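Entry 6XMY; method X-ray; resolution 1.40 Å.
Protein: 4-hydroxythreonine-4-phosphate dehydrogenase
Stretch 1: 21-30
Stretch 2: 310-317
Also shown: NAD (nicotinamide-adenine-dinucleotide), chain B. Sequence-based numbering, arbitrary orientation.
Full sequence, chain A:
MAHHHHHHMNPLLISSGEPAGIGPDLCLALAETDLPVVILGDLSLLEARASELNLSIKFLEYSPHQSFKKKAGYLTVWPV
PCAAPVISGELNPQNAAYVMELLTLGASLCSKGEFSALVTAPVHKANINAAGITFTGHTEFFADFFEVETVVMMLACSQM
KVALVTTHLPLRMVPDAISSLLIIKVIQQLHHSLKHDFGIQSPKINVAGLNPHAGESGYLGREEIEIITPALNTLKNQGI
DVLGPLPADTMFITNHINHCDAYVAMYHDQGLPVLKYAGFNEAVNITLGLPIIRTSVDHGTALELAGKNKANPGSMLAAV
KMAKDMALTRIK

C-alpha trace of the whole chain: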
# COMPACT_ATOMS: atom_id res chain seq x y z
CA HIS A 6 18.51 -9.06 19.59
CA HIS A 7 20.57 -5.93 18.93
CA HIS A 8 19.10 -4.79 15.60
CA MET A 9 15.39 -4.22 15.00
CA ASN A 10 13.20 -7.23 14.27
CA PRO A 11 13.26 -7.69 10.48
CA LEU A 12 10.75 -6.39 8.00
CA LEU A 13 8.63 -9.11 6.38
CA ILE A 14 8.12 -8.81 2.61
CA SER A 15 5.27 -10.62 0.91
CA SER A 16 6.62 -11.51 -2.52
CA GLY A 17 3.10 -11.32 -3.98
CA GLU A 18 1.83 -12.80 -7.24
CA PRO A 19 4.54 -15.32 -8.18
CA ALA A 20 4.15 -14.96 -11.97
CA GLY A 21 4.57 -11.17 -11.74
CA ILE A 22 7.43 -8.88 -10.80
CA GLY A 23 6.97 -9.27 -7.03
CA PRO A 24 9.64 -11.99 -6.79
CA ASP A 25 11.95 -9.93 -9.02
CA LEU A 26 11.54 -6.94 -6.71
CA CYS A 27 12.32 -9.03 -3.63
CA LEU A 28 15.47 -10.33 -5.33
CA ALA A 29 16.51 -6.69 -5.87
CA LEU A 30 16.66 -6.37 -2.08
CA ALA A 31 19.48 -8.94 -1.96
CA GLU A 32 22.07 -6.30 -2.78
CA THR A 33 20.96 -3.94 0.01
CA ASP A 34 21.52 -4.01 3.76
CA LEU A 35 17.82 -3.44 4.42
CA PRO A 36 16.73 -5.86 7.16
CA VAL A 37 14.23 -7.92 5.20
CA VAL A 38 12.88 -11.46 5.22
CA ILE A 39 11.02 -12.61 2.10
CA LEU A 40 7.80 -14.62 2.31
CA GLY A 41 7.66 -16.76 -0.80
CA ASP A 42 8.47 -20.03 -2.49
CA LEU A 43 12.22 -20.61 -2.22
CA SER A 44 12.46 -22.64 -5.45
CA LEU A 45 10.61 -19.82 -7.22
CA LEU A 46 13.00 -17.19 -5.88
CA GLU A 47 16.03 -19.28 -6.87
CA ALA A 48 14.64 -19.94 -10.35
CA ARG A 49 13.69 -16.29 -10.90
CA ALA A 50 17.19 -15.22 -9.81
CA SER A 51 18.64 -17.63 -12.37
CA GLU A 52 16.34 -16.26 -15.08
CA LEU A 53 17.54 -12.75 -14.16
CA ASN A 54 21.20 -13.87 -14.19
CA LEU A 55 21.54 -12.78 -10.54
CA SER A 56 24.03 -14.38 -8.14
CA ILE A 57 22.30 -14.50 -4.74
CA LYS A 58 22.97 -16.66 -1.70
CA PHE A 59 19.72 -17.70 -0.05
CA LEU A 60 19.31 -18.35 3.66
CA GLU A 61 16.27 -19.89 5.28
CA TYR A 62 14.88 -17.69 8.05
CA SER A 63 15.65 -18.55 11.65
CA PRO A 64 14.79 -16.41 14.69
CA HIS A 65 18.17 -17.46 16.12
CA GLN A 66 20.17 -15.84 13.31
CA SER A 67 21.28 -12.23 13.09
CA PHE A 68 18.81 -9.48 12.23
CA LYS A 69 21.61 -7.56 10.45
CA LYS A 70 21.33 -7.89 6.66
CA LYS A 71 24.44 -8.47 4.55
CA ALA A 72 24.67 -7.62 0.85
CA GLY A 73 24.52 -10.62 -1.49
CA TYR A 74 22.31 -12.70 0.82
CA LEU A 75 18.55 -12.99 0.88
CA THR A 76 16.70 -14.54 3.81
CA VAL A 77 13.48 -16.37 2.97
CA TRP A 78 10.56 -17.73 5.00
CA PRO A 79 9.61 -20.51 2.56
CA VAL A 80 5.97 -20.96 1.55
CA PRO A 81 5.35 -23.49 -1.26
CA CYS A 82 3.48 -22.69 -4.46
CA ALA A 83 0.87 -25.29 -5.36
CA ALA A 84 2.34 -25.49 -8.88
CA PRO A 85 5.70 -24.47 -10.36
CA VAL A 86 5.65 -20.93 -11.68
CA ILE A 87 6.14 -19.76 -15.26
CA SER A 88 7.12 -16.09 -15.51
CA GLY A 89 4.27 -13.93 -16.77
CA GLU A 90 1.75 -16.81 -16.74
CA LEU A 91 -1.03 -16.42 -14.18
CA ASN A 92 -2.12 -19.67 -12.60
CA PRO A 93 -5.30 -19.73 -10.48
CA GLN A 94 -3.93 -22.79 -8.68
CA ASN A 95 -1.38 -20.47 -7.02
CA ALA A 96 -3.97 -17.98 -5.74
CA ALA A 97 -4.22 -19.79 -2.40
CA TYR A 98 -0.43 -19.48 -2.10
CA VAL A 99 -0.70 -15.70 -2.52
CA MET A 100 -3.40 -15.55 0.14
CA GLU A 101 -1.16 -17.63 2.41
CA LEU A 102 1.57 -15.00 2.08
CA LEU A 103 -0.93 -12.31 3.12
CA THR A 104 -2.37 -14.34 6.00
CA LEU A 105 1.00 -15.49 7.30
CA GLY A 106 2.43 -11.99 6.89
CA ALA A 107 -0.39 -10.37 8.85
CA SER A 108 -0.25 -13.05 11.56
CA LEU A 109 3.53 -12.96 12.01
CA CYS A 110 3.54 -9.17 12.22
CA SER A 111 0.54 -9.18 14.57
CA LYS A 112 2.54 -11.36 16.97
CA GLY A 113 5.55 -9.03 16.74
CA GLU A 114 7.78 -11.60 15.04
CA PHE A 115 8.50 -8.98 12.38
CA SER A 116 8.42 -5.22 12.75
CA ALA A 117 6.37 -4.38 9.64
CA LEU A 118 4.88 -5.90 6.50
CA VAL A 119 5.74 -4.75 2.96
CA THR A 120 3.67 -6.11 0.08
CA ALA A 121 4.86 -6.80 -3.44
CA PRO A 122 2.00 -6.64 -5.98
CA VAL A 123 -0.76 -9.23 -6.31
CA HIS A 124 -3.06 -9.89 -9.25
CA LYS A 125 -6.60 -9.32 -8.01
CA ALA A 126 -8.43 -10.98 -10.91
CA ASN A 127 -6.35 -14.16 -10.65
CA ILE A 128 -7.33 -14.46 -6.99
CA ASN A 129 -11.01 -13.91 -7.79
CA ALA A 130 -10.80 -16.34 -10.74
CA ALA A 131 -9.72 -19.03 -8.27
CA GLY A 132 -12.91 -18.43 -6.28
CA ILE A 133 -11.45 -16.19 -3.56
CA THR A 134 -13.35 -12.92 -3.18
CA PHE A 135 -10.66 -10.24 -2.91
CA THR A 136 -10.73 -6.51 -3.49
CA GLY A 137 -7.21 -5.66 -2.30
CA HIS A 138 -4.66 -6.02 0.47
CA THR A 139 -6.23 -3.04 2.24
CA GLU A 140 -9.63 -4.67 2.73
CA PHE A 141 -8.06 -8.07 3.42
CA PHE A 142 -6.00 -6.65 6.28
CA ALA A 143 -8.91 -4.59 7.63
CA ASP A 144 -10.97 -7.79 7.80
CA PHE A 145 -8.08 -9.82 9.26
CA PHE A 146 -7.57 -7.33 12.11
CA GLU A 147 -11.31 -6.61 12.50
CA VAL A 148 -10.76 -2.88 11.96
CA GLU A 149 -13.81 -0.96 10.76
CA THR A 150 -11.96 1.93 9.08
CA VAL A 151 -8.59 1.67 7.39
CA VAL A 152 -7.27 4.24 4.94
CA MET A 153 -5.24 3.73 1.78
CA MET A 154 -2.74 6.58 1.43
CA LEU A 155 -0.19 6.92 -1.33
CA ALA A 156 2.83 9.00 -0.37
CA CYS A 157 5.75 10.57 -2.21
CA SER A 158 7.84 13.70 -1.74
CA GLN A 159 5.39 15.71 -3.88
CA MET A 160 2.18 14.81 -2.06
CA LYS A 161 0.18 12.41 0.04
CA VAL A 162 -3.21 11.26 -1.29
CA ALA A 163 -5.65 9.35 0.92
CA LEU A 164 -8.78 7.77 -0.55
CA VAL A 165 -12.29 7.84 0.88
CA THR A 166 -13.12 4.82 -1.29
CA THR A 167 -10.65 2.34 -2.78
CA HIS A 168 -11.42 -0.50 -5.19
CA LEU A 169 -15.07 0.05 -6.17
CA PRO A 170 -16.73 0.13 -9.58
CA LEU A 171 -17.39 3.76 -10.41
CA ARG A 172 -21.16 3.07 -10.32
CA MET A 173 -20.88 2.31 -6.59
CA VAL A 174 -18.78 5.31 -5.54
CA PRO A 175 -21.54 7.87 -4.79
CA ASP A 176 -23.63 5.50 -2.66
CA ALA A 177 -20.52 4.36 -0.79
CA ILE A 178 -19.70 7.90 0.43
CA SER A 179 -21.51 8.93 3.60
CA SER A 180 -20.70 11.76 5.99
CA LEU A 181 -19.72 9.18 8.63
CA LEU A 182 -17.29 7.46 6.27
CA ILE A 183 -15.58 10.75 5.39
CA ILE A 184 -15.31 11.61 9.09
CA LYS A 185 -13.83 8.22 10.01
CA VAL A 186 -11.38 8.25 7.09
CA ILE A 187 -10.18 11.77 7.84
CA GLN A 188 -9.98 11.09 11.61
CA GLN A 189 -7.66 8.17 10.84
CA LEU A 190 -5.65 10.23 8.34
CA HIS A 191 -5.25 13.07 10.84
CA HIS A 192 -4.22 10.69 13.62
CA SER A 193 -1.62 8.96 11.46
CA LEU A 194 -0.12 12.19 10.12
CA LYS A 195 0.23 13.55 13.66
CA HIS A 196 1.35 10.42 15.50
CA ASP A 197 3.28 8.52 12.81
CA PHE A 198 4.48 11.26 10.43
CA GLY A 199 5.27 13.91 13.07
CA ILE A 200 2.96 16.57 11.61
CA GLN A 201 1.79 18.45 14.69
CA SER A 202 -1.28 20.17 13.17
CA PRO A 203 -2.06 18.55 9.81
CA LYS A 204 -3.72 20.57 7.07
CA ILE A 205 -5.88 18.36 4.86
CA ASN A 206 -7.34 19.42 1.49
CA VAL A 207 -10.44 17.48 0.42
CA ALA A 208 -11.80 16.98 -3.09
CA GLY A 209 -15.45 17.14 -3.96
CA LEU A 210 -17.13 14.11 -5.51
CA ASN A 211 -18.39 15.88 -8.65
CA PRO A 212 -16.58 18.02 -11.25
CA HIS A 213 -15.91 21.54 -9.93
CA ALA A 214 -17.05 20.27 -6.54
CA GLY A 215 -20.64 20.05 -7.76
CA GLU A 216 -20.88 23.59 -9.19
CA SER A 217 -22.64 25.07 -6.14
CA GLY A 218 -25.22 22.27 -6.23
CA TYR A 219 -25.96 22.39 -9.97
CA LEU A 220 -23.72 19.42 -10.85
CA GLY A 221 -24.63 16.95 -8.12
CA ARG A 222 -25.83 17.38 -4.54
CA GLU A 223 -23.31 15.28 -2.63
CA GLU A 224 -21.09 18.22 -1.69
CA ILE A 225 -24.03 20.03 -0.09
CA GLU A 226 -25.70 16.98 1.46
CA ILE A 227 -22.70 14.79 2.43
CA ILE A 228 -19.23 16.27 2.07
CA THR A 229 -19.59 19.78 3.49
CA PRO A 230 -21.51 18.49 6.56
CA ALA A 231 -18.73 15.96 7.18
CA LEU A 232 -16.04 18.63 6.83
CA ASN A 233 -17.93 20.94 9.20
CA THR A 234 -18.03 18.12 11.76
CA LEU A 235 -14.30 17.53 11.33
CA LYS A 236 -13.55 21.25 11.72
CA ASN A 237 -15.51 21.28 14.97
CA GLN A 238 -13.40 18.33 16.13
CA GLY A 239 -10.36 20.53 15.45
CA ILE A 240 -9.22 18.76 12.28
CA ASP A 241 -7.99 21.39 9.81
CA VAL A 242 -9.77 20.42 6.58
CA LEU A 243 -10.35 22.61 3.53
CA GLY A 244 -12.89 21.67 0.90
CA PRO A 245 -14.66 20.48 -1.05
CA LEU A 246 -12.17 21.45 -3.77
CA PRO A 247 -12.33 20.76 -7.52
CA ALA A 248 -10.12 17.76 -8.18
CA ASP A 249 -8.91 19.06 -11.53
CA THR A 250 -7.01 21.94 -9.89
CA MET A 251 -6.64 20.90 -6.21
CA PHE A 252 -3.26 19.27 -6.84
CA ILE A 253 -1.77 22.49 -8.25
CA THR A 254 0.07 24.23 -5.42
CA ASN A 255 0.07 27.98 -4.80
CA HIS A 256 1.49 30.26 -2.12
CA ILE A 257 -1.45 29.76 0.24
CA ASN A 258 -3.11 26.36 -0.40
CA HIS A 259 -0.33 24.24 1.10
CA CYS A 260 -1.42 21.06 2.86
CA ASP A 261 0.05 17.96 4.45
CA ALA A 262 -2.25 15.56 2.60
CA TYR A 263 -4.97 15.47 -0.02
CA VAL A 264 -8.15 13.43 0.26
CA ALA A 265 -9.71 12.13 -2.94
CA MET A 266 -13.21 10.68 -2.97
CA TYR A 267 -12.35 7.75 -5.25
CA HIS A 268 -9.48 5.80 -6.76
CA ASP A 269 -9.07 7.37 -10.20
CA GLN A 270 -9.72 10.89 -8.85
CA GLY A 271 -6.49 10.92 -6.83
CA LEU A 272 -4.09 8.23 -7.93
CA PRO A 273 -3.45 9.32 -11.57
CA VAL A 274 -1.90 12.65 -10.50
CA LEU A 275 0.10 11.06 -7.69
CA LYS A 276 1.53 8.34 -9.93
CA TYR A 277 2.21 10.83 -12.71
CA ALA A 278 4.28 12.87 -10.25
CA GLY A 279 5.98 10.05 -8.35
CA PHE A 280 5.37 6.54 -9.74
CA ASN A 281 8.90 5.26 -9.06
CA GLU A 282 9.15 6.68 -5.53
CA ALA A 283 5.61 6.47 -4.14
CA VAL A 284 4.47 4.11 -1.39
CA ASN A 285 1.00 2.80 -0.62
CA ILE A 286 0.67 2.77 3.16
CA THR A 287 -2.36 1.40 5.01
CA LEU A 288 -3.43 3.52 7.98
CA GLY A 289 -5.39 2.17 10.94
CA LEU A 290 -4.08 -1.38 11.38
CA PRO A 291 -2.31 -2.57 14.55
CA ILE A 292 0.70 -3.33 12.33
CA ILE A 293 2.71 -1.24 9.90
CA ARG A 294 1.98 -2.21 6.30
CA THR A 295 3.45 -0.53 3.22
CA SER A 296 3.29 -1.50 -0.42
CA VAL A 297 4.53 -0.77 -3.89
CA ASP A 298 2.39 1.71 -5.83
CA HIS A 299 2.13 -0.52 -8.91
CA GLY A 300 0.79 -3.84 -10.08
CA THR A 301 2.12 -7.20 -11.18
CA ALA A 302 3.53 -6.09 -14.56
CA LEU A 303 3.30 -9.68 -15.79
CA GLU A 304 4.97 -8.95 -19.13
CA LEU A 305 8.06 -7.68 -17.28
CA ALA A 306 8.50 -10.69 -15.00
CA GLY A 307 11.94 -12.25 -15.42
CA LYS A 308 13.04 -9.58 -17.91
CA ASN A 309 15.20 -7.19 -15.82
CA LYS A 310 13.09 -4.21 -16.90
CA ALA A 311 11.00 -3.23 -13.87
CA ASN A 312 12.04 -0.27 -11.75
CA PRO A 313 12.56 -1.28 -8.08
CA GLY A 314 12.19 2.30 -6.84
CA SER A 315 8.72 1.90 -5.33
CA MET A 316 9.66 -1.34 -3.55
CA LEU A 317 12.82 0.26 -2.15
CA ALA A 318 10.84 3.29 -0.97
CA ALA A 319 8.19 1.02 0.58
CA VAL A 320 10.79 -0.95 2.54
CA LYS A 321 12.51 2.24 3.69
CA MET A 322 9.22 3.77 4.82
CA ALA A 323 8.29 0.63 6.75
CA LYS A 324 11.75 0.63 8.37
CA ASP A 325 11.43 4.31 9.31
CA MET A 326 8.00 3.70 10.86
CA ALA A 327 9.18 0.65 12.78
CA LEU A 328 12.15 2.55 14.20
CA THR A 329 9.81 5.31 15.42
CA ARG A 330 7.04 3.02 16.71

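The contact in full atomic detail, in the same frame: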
# COMPACT_ATOMS: atom_id res chain seq x y z
N GLY A 21 4.30 -12.57 -11.48
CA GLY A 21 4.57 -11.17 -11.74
C GLY A 21 5.94 -10.74 -11.24
O GLY A 21 6.81 -11.56 -10.93
N ILE A 22 6.12 -9.42 -11.14
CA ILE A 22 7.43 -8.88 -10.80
C ILE A 22 7.71 -8.86 -9.30
O ILE A 22 8.83 -8.48 -8.91
CB ILE A 22 7.68 -7.47 -11.38
CG1 ILE A 22 6.60 -6.47 -10.91
CG2 ILE A 22 7.81 -7.53 -12.90
CD1 ILE A 22 6.95 -5.02 -11.23
N GLY A 23 6.76 -9.24 -8.46
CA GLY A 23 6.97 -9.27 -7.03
C GLY A 23 8.23 -10.02 -6.62
O GLY A 23 9.07 -9.50 -5.89
N PRO A 24 8.38 -11.28 -7.08
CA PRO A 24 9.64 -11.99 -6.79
C PRO A 24 10.87 -11.24 -7.27
O PRO A 24 11.85 -11.13 -6.52
CB PRO A 24 9.44 -13.34 -7.51
CG PRO A 24 7.95 -13.55 -7.47
CD PRO A 24 7.37 -12.16 -7.70
N ASP A 25 10.82 -10.69 -8.50
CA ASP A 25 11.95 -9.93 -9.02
C ASP A 25 12.31 -8.79 -8.09
O ASP A 25 13.49 -8.52 -7.85
CB ASP A 25 11.61 -9.35 -10.40
CG ASP A 25 11.11 -10.38 -11.40
OD1 ASP A 25 10.30 -11.25 -11.03
OD2 ASP A 25 11.50 -10.29 -12.59
N LEU A 26 11.30 -8.08 -7.59
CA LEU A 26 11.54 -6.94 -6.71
C LEU A 26 12.15 -7.37 -5.38
O LEU A 26 13.00 -6.67 -4.83
CB LEU A 26 10.24 -6.17 -6.49
CG LEU A 26 9.71 -5.50 -7.77
CD1 LEU A 26 8.32 -4.92 -7.54
CD2 LEU A 26 10.69 -4.43 -8.22
N CYS A 27 11.71 -8.52 -4.86
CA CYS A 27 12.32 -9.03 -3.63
C CYS A 27 13.77 -9.40 -3.86
O CYS A 27 14.63 -9.15 -3.00
CB CYS A 27 11.52 -10.23 -3.12
SG CYS A 27 9.85 -9.79 -2.57
N LEU A 28 14.08 -9.99 -5.02
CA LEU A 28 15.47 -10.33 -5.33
C LEU A 28 16.33 -9.08 -5.41
O LEU A 28 17.51 -9.13 -5.05
CB LEU A 28 15.53 -11.14 -6.63
CG LEU A 28 14.82 -12.49 -6.59
CD1 LEU A 28 14.77 -13.12 -7.97
CD2 LEU A 28 15.49 -13.45 -5.59
N ALA A 29 15.77 -7.95 -5.86
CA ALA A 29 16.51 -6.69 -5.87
C ALA A 29 16.95 -6.26 -4.48
O ALA A 29 17.92 -5.51 -4.35
CB ALA A 29 15.67 -5.59 -6.53
N LEU A 30 16.26 -6.71 -3.43
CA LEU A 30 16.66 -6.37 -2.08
C LEU A 30 17.92 -7.11 -1.64
O LEU A 30 18.50 -6.74 -0.62
CB LEU A 30 15.50 -6.66 -1.12
CG LEU A 30 14.22 -5.88 -1.44
CD1 LEU A 30 13.05 -6.30 -0.57
CD2 LEU A 30 14.45 -4.37 -1.35
N LYS A 310 13.54 -5.50 -16.40
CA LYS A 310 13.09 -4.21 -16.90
C LYS A 310 12.40 -3.35 -15.86
O LYS A 310 12.45 -2.12 -15.95
CB LYS A 310 12.14 -4.38 -18.10
CG LYS A 310 12.84 -4.77 -19.39
CD LYS A 310 14.00 -3.81 -19.67
CE LYS A 310 14.40 -3.80 -21.13
NZ LYS A 310 14.87 -5.13 -21.60
N ALA A 311 11.76 -3.96 -14.87
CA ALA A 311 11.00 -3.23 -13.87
C ALA A 311 11.91 -2.35 -13.02
O ALA A 311 13.06 -2.68 -12.72
CB ALA A 311 10.26 -4.21 -12.96
N ASN A 312 11.35 -1.22 -12.60
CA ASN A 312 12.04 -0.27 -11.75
C ASN A 312 11.76 -0.64 -10.30
O ASN A 312 10.59 -0.71 -9.91
CB ASN A 312 11.49 1.12 -12.04
CG ASN A 312 12.31 2.22 -11.41
OD1 ASN A 312 12.69 2.13 -10.25
ND2 ASN A 312 12.60 3.27 -12.18
N PRO A 313 12.79 -0.92 -9.49
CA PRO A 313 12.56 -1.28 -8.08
C PRO A 313 12.37 -0.09 -7.15
O PRO A 313 12.37 -0.29 -5.94
CB PRO A 313 13.85 -2.02 -7.72
CG PRO A 313 14.89 -1.25 -8.50
CD PRO A 313 14.22 -0.94 -9.83
N GLY A 314 12.21 1.12 -7.69
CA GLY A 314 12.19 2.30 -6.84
C GLY A 314 11.05 2.32 -5.83
O GLY A 314 11.25 2.69 -4.67
N SER A 315 9.85 1.92 -6.26
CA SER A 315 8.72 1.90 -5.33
C SER A 315 8.93 0.87 -4.22
O SER A 315 8.68 1.16 -3.05
CB SER A 315 7.41 1.65 -6.06
OG SER A 315 6.34 1.64 -5.14
N MET A 316 9.38 -0.34 -4.57
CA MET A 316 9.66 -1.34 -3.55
C MET A 316 10.69 -0.83 -2.55
O MET A 316 10.52 -0.96 -1.33
CB MET A 316 10.13 -2.64 -4.20
CG MET A 316 10.59 -3.68 -3.17
SD MET A 316 9.33 -4.21 -1.98
CE MET A 316 8.45 -5.42 -2.97
N LEU A 317 11.78 -0.23 -3.05
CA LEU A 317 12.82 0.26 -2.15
C LEU A 317 12.27 1.35 -1.24
O LEU A 317 12.56 1.36 -0.03
CB LEU A 317 14.02 0.77 -2.95
CG LEU A 317 14.90 -0.30 -3.59
CD1 LEU A 317 15.81 0.33 -4.66
CD2 LEU A 317 15.73 -1.00 -2.53
PA NAD B . 0.49 -2.40 -13.32
O1A NAD B . 0.72 -3.90 -13.37
O2A NAD B . 1.25 -1.36 -12.52
O5B NAD B . 0.82 -2.03 -14.97
C5B NAD B . 0.66 -0.66 -15.23
C4B NAD B . 1.82 -0.16 -16.11
O4B NAD B . 2.96 0.12 -15.26
C3B NAD B . 2.23 -1.28 -17.10
O3B NAD B . 2.58 -0.62 -18.30
C2B NAD B . 3.43 -1.94 -16.37
O2B NAD B . 4.37 -2.50 -17.25
C1B NAD B . 4.06 -0.70 -15.68
N9A NAD B . 4.74 -1.02 -14.43
C8A NAD B . 4.21 -1.47 -13.21
N7A NAD B . 5.14 -1.63 -12.28
C5A NAD B . 6.33 -1.26 -12.89
C6A NAD B . 7.66 -1.21 -12.44
N6A NAD B . 7.96 -1.56 -11.16
N1A NAD B . 8.66 -0.80 -13.28
C2A NAD B . 8.30 -0.45 -14.55
N3A NAD B . 7.08 -0.45 -15.13
C4A NAD B . 6.11 -0.87 -14.25
O3 NAD B . -1.09 -2.27 -12.95
PN NAD B . -2.35 -2.68 -13.81
O1N NAD B . -3.51 -1.73 -13.59
O2N NAD B . -1.92 -3.30 -15.10
O5D NAD B . -2.99 -4.09 -12.93
C5D NAD B . -2.20 -5.23 -12.98
C4D NAD B . -2.57 -6.08 -11.77
O4D NAD B . -1.88 -5.51 -10.62
C3D NAD B . -4.10 -5.98 -11.46
O3D NAD B . -4.48 -7.23 -10.97
C2D NAD B . -4.16 -4.91 -10.34
O2D NAD B . -5.22 -5.07 -9.43
C1D NAD B . -2.86 -5.33 -9.60
N1N NAD B . -2.34 -4.23 -8.71
C2N NAD B . -1.91 -4.63 -7.47
C3N NAD B . -1.41 -3.68 -6.57
C7N NAD B . -0.96 -4.22 -5.27
O7N NAD B . -0.99 -5.43 -5.03
N7N NAD B . -0.49 -3.30 -4.35
C4N NAD B . -1.35 -2.33 -6.94
C5N NAD B . -1.79 -1.96 -8.22
C6N NAD B . -2.30 -2.93 -9.11

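Segments far apart in sequence often pack through aliphatic side chains alone, leaving the polar backbone of one segment free for other work. The contact between residues 21-30 and 310-317 of this dehydrogenase is a compact example. Touching residues are at least 284 positions apart, no hydrogen bond crosses between the stretches, about 400 Å² of surface, both sides summed, is buried, and the contacts between side chains are apolar.

Lys310, at the start of the second stretch, takes no part; its side chain leads away and is exposed. Contact begins at Ala311, whose CB points toward the first stretch and meets Ile22 CD1 at 3.8 Å. The small methyl of Ala311 packs directly against the tip of Ile22 (chi1 p, chi2 t), and CD1 of Ile22 also lies 3.6 Å from N6A of the NAD adenine.

The CA-to-CB bond of Asn312 points away from the first stretch; its closest approach is through Asn312 O, 4.1 Å from Leu26 CD2. Its backbone reads the adenine edge: Asn312 N donates to NAD N1A at 2.8 Å, and NAD N6A donates to Asn312 O at 3.0 Å. Its side chain, meanwhile, accepts a hydrogen bond from Gly314 N to Asn312 OD1 (2.8 Å), satisfying an amide in the first turn of the helix.

Pro313 occupies the N-cap position, where helical hydrogen bonding does not call for an amide hydrogen, and Pro313 O accepts the helical bond from Leu317 N at 3.0 Å. Its CA and CB supply an apolar surface: Leu26 CD2 lies 3.7 Å from Pro313 CA and 4.0 Å from Pro313 CB, and Ala29 CB lies 4.2 Å from Pro313 CB. Leu26 and Ala29, three residues apart, both point CB toward the second stretch, so one proline can meet both.

At Gly314 a side chain would point away from the first stretch, and an ideal CB would clash with Asn312 OD1 at 3.0 Å; glycine therefore leaves room for the Asn312 OD1 that its own amide binds. Ser315 makes no contact here, its hydroxyl being hydrogen-bonded elsewhere in the structure.

Met316 gives the largest buried area of the second stretch, 87 Å². With chi1 t and both chi2 and chi3 p, its flexible chain folds so that Met316 CE lies 4.0 Å from Leu26 CB, while Met316 CG sits 4.3 Å from Leu30 CD2. Leu26, covered over 80 Å², is its counterpart in the first helix.

Leu317 closes the series. Its CA-to-CB bond runs sideways, as does that of Leu30, but both ends come nearer, and the methyls Leu317 CD2 and Leu30 CD2 meet at 3.8 Å.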